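Local coordinates for protein pyruvate kinase (PDB 4DRS) that probably catalyses the last step of glycolysis, in which phosphoenolpyruvate and ADP are converted to pyruvate and ATP, at residues Gln384-Thr387 and Cys388-Tyr391; Ser480-Val483 and Ile484-Leu488; Ser495-Glu498 and Ser499-Ala503. All coordinates share one frame; numbering follows the deposited sequence.

Contact 1 of 3, residues Gln384-Thr387 and Cys388-Tyr391; sequences QAET and CIDY
Cys388 and Ala385 meet where helix 371-386 gives way to the loop before helix 391-401. The Cys388 N-H bonds to Ala385 O at 3.1 Å, and a type I turn from Glu386 to Ile389 follows. Cys388 SG stands anti to the carbonyl carbon (chi1 -62°), which folds it back over the helix end, 3.9 Å from Gln384 O. That oxygen takes two donors from Thr387, its N and, at 2.6 Å, its OG1. Ile389 follows, laying CD1 beside Glu386 CA at 4.0 Å. Its other branch, CG2, sits over the centre of the Tyr391 ring, 3.7 Å above the plane. After Asp390, the N-cap of the next helix, Tyr391 reaches back with OH 4.1 Å from Glu386 CB. The Glu386 carboxylate itself is bonded to Thr46 OG1 and Lys45 N. Val308 of the second subunit packs on Cys388, so the turn also borders a subunit interface. The chemistry is thus divided: main-chain N-H groups and a threonine hydroxyl bond to the carbonyls of the last turn, while the Ile389 methyl on the Tyr391 ring face is the apolar part of the bend.

Contact 2 of 3, residues Ser480-Val483 and Ile484-Leu488; sequences SEVV and ISNAL
Glu481 O is gripped twice by one residue, Ser485, one turn further along helix 480-493. The backbone N of Ser485 bonds to it at 3.0 Å and the OG at 2.9 Å, the two arriving from opposite faces of the carbonyl plane. With chi1 at -59° the hydroxyl lies beside its own backbone N and is carried back along the helix to the same acceptor. A serine on the exposed side of a helix can in this way spend its OG on the main chain without disturbing the regular i to i+4 bond. The next bond along continues the pattern: Asn486 N meets Val482 O at 2.9 Å, almost straight, with an N-H...O angle of 176°. The side chains of Val482 and Asn486 run side by side in the same direction, and CG1 of Val482 lies 3.8 Å from ND2 of Asn486, an aliphatic flank to the amide.

On the buried side, Ile484 turns CG1 anti to its carbonyl carbon, which brings CD1 back to 3.3 Å from Ser480 O. Ala487 CB lies 3.3 Å from Val483 O. Val483 and Ala487 both pack on Cys453 of strand 449-454, whereas Ile484 touches Ala505 of strand 502-506. Serine, valine and asparagine on one side and valine, isoleucine and alanine on the other make this an amphipathic alpha-helix, of the kind laid against the beta-sheet in the alpha/beta domain of pyruvate kinases.

Contact 3 of 3, residues Ser495-Glu498 and Ser499-Ala503; sequences SLIE and SGDFA
The chain from 495-498 into 499-503 reverses through a type II beta turn, Glu498 to Asp501, and leads from helix 480-493 into strand 502-506, so that the whole is a helix-to-strand connection of the alpha/beta domain. Ser495, with positive phi, is the C-prime residue of the Schellman motif that ends the helix. Ile497 and Glu498 are extended, and the turn is closed by Asp501 N bonding to Glu498 O at 3.2 Å. Gly500 takes a positive phi, where a CB would be jammed against the carbonyl O of Ser499; the backbone alone calls for glycine here.

Asp501 adds a second bond across the turn, OD2 accepting from Glu498 N at 3.1 Å. The donor comes to the anti side of the carboxylate and 35° out of its plane, and the bond is bent. The Asp501 chain lies with CG beside its own backbone N, and from there the carboxylate swings back over the start of the turn. The two acidic side chains cross at a slant: Glu498 OE1 comes within 3.8 Å of Asp501 OD2, and the two carboxylate planes are 36° apart. Such nearness of like charges would probably be unfavourable in isolation; the N-H at OD2 may offset part of it, as may Lys426, which the Asp501 side chain also touches. Ser499 OG turns elsewhere, to Lys492 NZ and Pro526 O.

The apolar part of the contact is Ile497, which, with CG1 anti to the backbone N (chi1 -168°), runs alongside Asp501 in the opposite direction and ends near Ala503. CG1 of Ile497 reaches Asp501 CB at 3.6 Å. Ile497 CD1 ends 4.2 Å from Ala503 CB.

The three contacts follow one another along the chain, and two of them share one piece of architecture. Contact 2, on helix 480-493, and contact 3, in the connection to strand 502-506, have centres about 13 Å apart and touch through Leu488: its CD2 lies 3.9 Å from Ala503 CB and its O 3.9 Å from Ile497 CG2. The helix thus packs on the connection and strand that follow it. Contact 1 stands apart, its centre about 21 Å from that of contact 3 and about 30 Å from that of contact 2, touching neither. All three lie away from the ADP-binding residues Arg74, Asn76, His79 and Arg116.

Contact 1 of 3, residues Gln384-Thr387 and Cys388-Tyr391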
loop_
_atom_site.group_PDB
_atom_site.type_symbol
_atom_site.label_atom_id
_atom_site.label_comp_id
_atom_site.label_asym_id
_atom_site.label_seq_id
_atom_site.Cartn_x
_atom_site.Cartn_y
_atom_site.Cartn_z
ATOM N N GLN A 384 24.837 -8.431 -10.425
ATOM C CA GLN A 384 23.800 -8.109 -11.397
ATOM C C GLN A 384 22.399 -8.334 -10.817
ATOM O O GLN A 384 21.512 -7.498 -10.992
ATOM C CB GLN A 384 24.025 -8.920 -12.678
ATOM C CG GLN A 384 23.618 -8.220 -13.966
ATOM C CD GLN A 384 24.201 -6.825 -14.125
ATOM O OE1 GLN A 384 25.387 -6.595 -13.890
ATOM N NE2 GLN A 384 23.360 -5.885 -14.539
ATOM N N ALA A 385 22.214 -9.444 -10.102
ATOM C CA ALA A 385 20.920 -9.777 -9.488
ATOM C C ALA A 385 20.535 -8.775 -8.407
ATOM O O ALA A 385 19.358 -8.453 -8.232
ATOM C CB ALA A 385 20.937 -11.192 -8.930
ATOM N N GLU A 386 21.541 -8.272 -7.700
ATOM C CA GLU A 386 21.340 -7.267 -6.657
ATOM C C GLU A 386 20.866 -5.903 -7.191
ATOM O O GLU A 386 20.280 -5.116 -6.444
ATOM C CB GLU A 386 22.603 -7.132 -5.796
ATOM C CG GLU A 386 22.799 -8.307 -4.847
ATOM C CD GLU A 386 24.242 -8.536 -4.409
ATOM O OE1 GLU A 386 25.103 -7.654 -4.609
ATOM O OE2 GLU A 386 24.513 -9.617 -3.843
ATOM N N THR A 387 21.095 -5.630 -8.476
ATOM C CA THR A 387 20.556 -4.406 -9.099
ATOM C C THR A 387 19.048 -4.505 -9.377
ATOM O O THR A 387 18.388 -3.490 -9.604
ATOM C CB THR A 387 21.300 -3.992 -10.395
ATOM O OG1 THR A 387 21.044 -4.942 -11.434
ATOM C CG2 THR A 387 22.802 -3.876 -10.159
ATOM N N CYS A 388 18.514 -5.726 -9.344
ATOM C CA CYS A 388 17.094 -5.978 -9.588
ATOM C C CYS A 388 16.237 -5.805 -8.336
ATOM O O CYS A 388 15.013 -5.932 -8.394
ATOM C CB CYS A 388 16.897 -7.391 -10.141
ATOM S SG CYS A 388 17.713 -7.689 -11.724
ATOM N N ILE A 389 16.883 -5.522 -7.210
ATOM C CA ILE A 389 16.197 -5.422 -5.926
ATOM C C ILE A 389 15.613 -4.030 -5.730
ATOM O O ILE A 389 16.294 -3.025 -5.932
ATOM C CB ILE A 389 17.134 -5.781 -4.743
ATOM C CG1 ILE A 389 17.575 -7.249 -4.837
ATOM C CG2 ILE A 389 16.453 -5.508 -3.406
ATOM C CD1 ILE A 389 18.615 -7.674 -3.817
ATOM N N ASP A 390 14.342 -3.992 -5.346
ATOM C CA ASP A 390 13.700 -2.769 -4.896
ATOM C C ASP A 390 13.932 -2.648 -3.390
ATOM O O ASP A 390 13.176 -3.207 -2.589
ATOM C CB ASP A 390 12.200 -2.820 -5.211
ATOM C CG ASP A 390 11.533 -1.456 -5.127
ATOM O OD1 ASP A 390 10.664 -1.175 -5.982
ATOM O OD2 ASP A 390 11.869 -0.666 -4.212
ATOM N N TYR A 391 14.985 -1.923 -3.011
ATOM C CA TYR A 391 15.436 -1.872 -1.612
ATOM C C TYR A 391 14.425 -1.315 -0.606
ATOM O O TYR A 391 14.176 -1.956 0.415
ATOM C CB TYR A 391 16.810 -1.193 -1.482
ATOM C CG TYR A 391 17.938 -2.117 -1.857
ATOM C CD1 TYR A 391 18.387 -3.095 -0.967
ATOM C CD2 TYR A 391 18.539 -2.041 -3.111
ATOM C CE1 TYR A 391 19.413 -3.959 -1.312
ATOM C CE2 TYR A 391 19.564 -2.901 -3.464
ATOM C CZ TYR A 391 19.995 -3.857 -2.562
ATOM O OH TYR A 391 21.012 -4.710 -2.917
#

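Contact 2 of 3, residues Ser480-Val483 and Ile484-Leu488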
loop_
_atom_site.group_PDB
_atom_site.type_symbol
_atom_site.label_atom_id
_atom_site.label_comp_id
_atom_site.label_asym_id
_atom_site.label_seq_id
_atom_site.Cartn_x
_atom_site.Cartn_y
_atom_site.Cartn_z
ATOM N N SER A 480 35.709 5.675 19.599
ATOM C CA SER A 480 34.696 5.768 18.537
ATOM C C SER A 480 35.080 6.726 17.407
ATOM O O SER A 480 35.060 6.345 16.234
ATOM C CB SER A 480 33.338 6.181 19.116
ATOM O OG SER A 480 32.822 5.190 19.986
ATOM N N GLU A 481 35.436 7.957 17.776
ATOM C CA GLU A 481 35.791 9.008 16.819
ATOM C C GLU A 481 36.918 8.565 15.886
ATOM O O GLU A 481 36.796 8.672 14.662
ATOM C CB GLU A 481 36.186 10.304 17.546
ATOM C CG GLU A 481 35.333 10.660 18.760
ATOM C CD GLU A 481 33.885 10.960 18.411
ATOM O OE1 GLU A 481 33.636 11.947 17.684
ATOM O OE2 GLU A 481 32.994 10.213 18.875
ATOM N N VAL A 482 38.000 8.058 16.474
ATOM C CA VAL A 482 39.173 7.589 15.728
ATOM C C VAL A 482 38.822 6.411 14.814
ATOM O O VAL A 482 39.174 6.412 13.630
ATOM C CB VAL A 482 40.335 7.196 16.679
ATOM C CG1 VAL A 482 41.547 6.709 15.895
ATOM C CG2 VAL A 482 40.721 8.367 17.576
ATOM N N VAL A 483 38.125 5.421 15.377
ATOM C CA VAL A 483 37.681 4.235 14.638
ATOM C C VAL A 483 36.905 4.625 13.378
ATOM O O VAL A 483 37.176 4.108 12.297
ATOM C CB VAL A 483 36.825 3.297 15.523
ATOM C CG1 VAL A 483 36.179 2.195 14.694
ATOM C CG2 VAL A 483 37.671 2.692 16.635
ATOM N N ILE A 484 35.961 5.550 13.528
ATOM C CA ILE A 484 35.139 6.020 12.414
ATOM C C ILE A 484 35.986 6.746 11.367
ATOM O O ILE A 484 35.822 6.518 10.162
ATOM C CB ILE A 484 33.971 6.910 12.911
ATOM C CG1 ILE A 484 32.951 6.064 13.682
ATOM C CG2 ILE A 484 33.289 7.633 11.754
ATOM C CD1 ILE A 484 32.141 6.849 14.695
ATOM N N SER A 485 36.894 7.605 11.835
ATOM C CA SER A 485 37.818 8.335 10.963
ATOM C C SER A 485 38.647 7.387 10.103
ATOM O O SER A 485 38.685 7.530 8.881
ATOM C CB SER A 485 38.746 9.238 11.780
ATOM O OG SER A 485 38.008 10.173 12.542
ATOM N N ASN A 486 39.299 6.420 10.744
ATOM C CA ASN A 486 40.100 5.431 10.027
ATOM C C ASN A 486 39.262 4.630 9.034
ATOM O O ASN A 486 39.702 4.374 7.912
ATOM C CB ASN A 486 40.808 4.484 11.004
ATOM C CG ASN A 486 41.806 5.197 11.902
ATOM O OD1 ASN A 486 42.155 6.357 11.677
ATOM N ND2 ASN A 486 42.271 4.498 12.930
ATOM N N ALA A 487 38.050 4.258 9.451
ATOM C CA ALA A 487 37.137 3.477 8.615
ATOM C C ALA A 487 36.686 4.250 7.373
ATOM O O ALA A 487 36.612 3.686 6.284
ATOM C CB ALA A 487 35.939 3.003 9.424
ATOM N N LEU A 488 36.394 5.537 7.543
ATOM C CA LEU A 488 36.058 6.407 6.416
ATOM C C LEU A 488 37.260 6.651 5.495
ATOM O O LEU A 488 37.105 6.737 4.273
ATOM C CB LEU A 488 35.498 7.743 6.910
ATOM C CG LEU A 488 34.079 7.764 7.485
ATOM C CD1 LEU A 488 33.855 9.054 8.263
ATOM C CD2 LEU A 488 33.033 7.606 6.391
#

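Contact 3 of 3, residues Ser495-Glu498 and Ser499-Ala503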
loop_
_atom_site.group_PDB
_atom_site.type_symbol
_atom_site.label_atom_id
_atom_site.label_comp_id
_atom_site.label_asym_id
_atom_site.label_seq_id
_atom_site.Cartn_x
_atom_site.Cartn_y
_atom_site.Cartn_z
ATOM N N SER A 495 37.583 3.007 -2.561
ATOM C CA SER A 495 36.577 3.516 -3.500
ATOM C C SER A 495 35.145 3.121 -3.119
ATOM O O SER A 495 34.311 2.837 -3.986
ATOM C CB SER A 495 36.901 3.092 -4.943
ATOM O OG SER A 495 38.186 3.548 -5.344
ATOM N N LEU A 496 34.868 3.107 -1.816
ATOM C CA LEU A 496 33.538 2.772 -1.312
ATOM C C LEU A 496 32.747 4.024 -0.946
ATOM O O LEU A 496 31.518 3.999 -0.917
ATOM C CB LEU A 496 33.634 1.822 -0.111
ATOM C CG LEU A 496 34.399 0.507 -0.309
ATOM C CD1 LEU A 496 34.576 -0.222 1.018
ATOM C CD2 LEU A 496 33.713 -0.390 -1.329
ATOM N N ILE A 497 33.464 5.115 -0.675
ATOM C CA ILE A 497 32.860 6.401 -0.307
ATOM C C ILE A 497 33.728 7.572 -0.795
ATOM O O ILE A 497 34.931 7.411 -1.015
ATOM C CB ILE A 497 32.601 6.496 1.225
ATOM C CG1 ILE A 497 31.705 7.698 1.560
ATOM C CG2 ILE A 497 33.915 6.514 2.007
ATOM C CD1 ILE A 497 31.066 7.660 2.933
ATOM N N GLU A 498 33.109 8.738 -0.967
ATOM C CA GLU A 498 33.809 9.954 -1.392
ATOM C C GLU A 498 33.593 11.092 -0.393
ATOM O O GLU A 498 32.707 11.014 0.460
ATOM C CB GLU A 498 33.326 10.391 -2.776
ATOM C CG GLU A 498 33.459 9.328 -3.856
ATOM C CD GLU A 498 32.790 9.728 -5.157
ATOM O OE1 GLU A 498 31.590 10.083 -5.136
ATOM O OE2 GLU A 498 33.463 9.680 -6.208
ATOM N N SER A 499 34.405 12.142 -0.502
ATOM C CA SER A 499 34.262 13.332 0.341
ATOM C C SER A 499 32.893 13.972 0.146
ATOM O O SER A 499 32.388 14.045 -0.977
ATOM C CB SER A 499 35.363 14.349 0.037
ATOM O OG SER A 499 36.621 13.886 0.494
ATOM N N GLY A 500 32.288 14.420 1.243
ATOM C CA GLY A 500 30.960 15.027 1.193
ATOM C C GLY A 500 29.805 14.043 1.306
ATOM O O GLY A 500 28.672 14.449 1.571
ATOM N N ASP A 501 30.085 12.755 1.098
ATOM C CA ASP A 501 29.076 11.701 1.237
ATOM C C ASP A 501 28.756 11.407 2.703
ATOM O O ASP A 501 29.611 11.560 3.582
ATOM C CB ASP A 501 29.530 10.410 0.547
ATOM C CG ASP A 501 29.533 10.515 -0.971
ATOM O OD1 ASP A 501 28.870 11.421 -1.524
ATOM O OD2 ASP A 501 30.197 9.673 -1.615
ATOM N N PHE A 502 27.520 10.982 2.956
ATOM C CA PHE A 502 27.099 10.614 4.300
ATOM C C PHE A 502 27.355 9.142 4.597
ATOM O O PHE A 502 27.310 8.292 3.702
ATOM C CB PHE A 502 25.619 10.933 4.522
ATOM C CG PHE A 502 25.310 12.404 4.567
ATOM C CD1 PHE A 502 25.793 13.203 5.602
ATOM C CD2 PHE A 502 24.520 12.990 3.583
ATOM C CE1 PHE A 502 25.506 14.559 5.644
ATOM C CE2 PHE A 502 24.228 14.346 3.623
ATOM C CZ PHE A 502 24.721 15.131 4.655
ATOM N N ALA A 503 27.637 8.865 5.866
ATOM C CA ALA A 503 27.693 7.509 6.386
ATOM C C ALA A 503 26.955 7.468 7.715
ATOM O O ALA A 503 26.973 8.438 8.476
ATOM C CB ALA A 503 29.134 7.054 6.561
#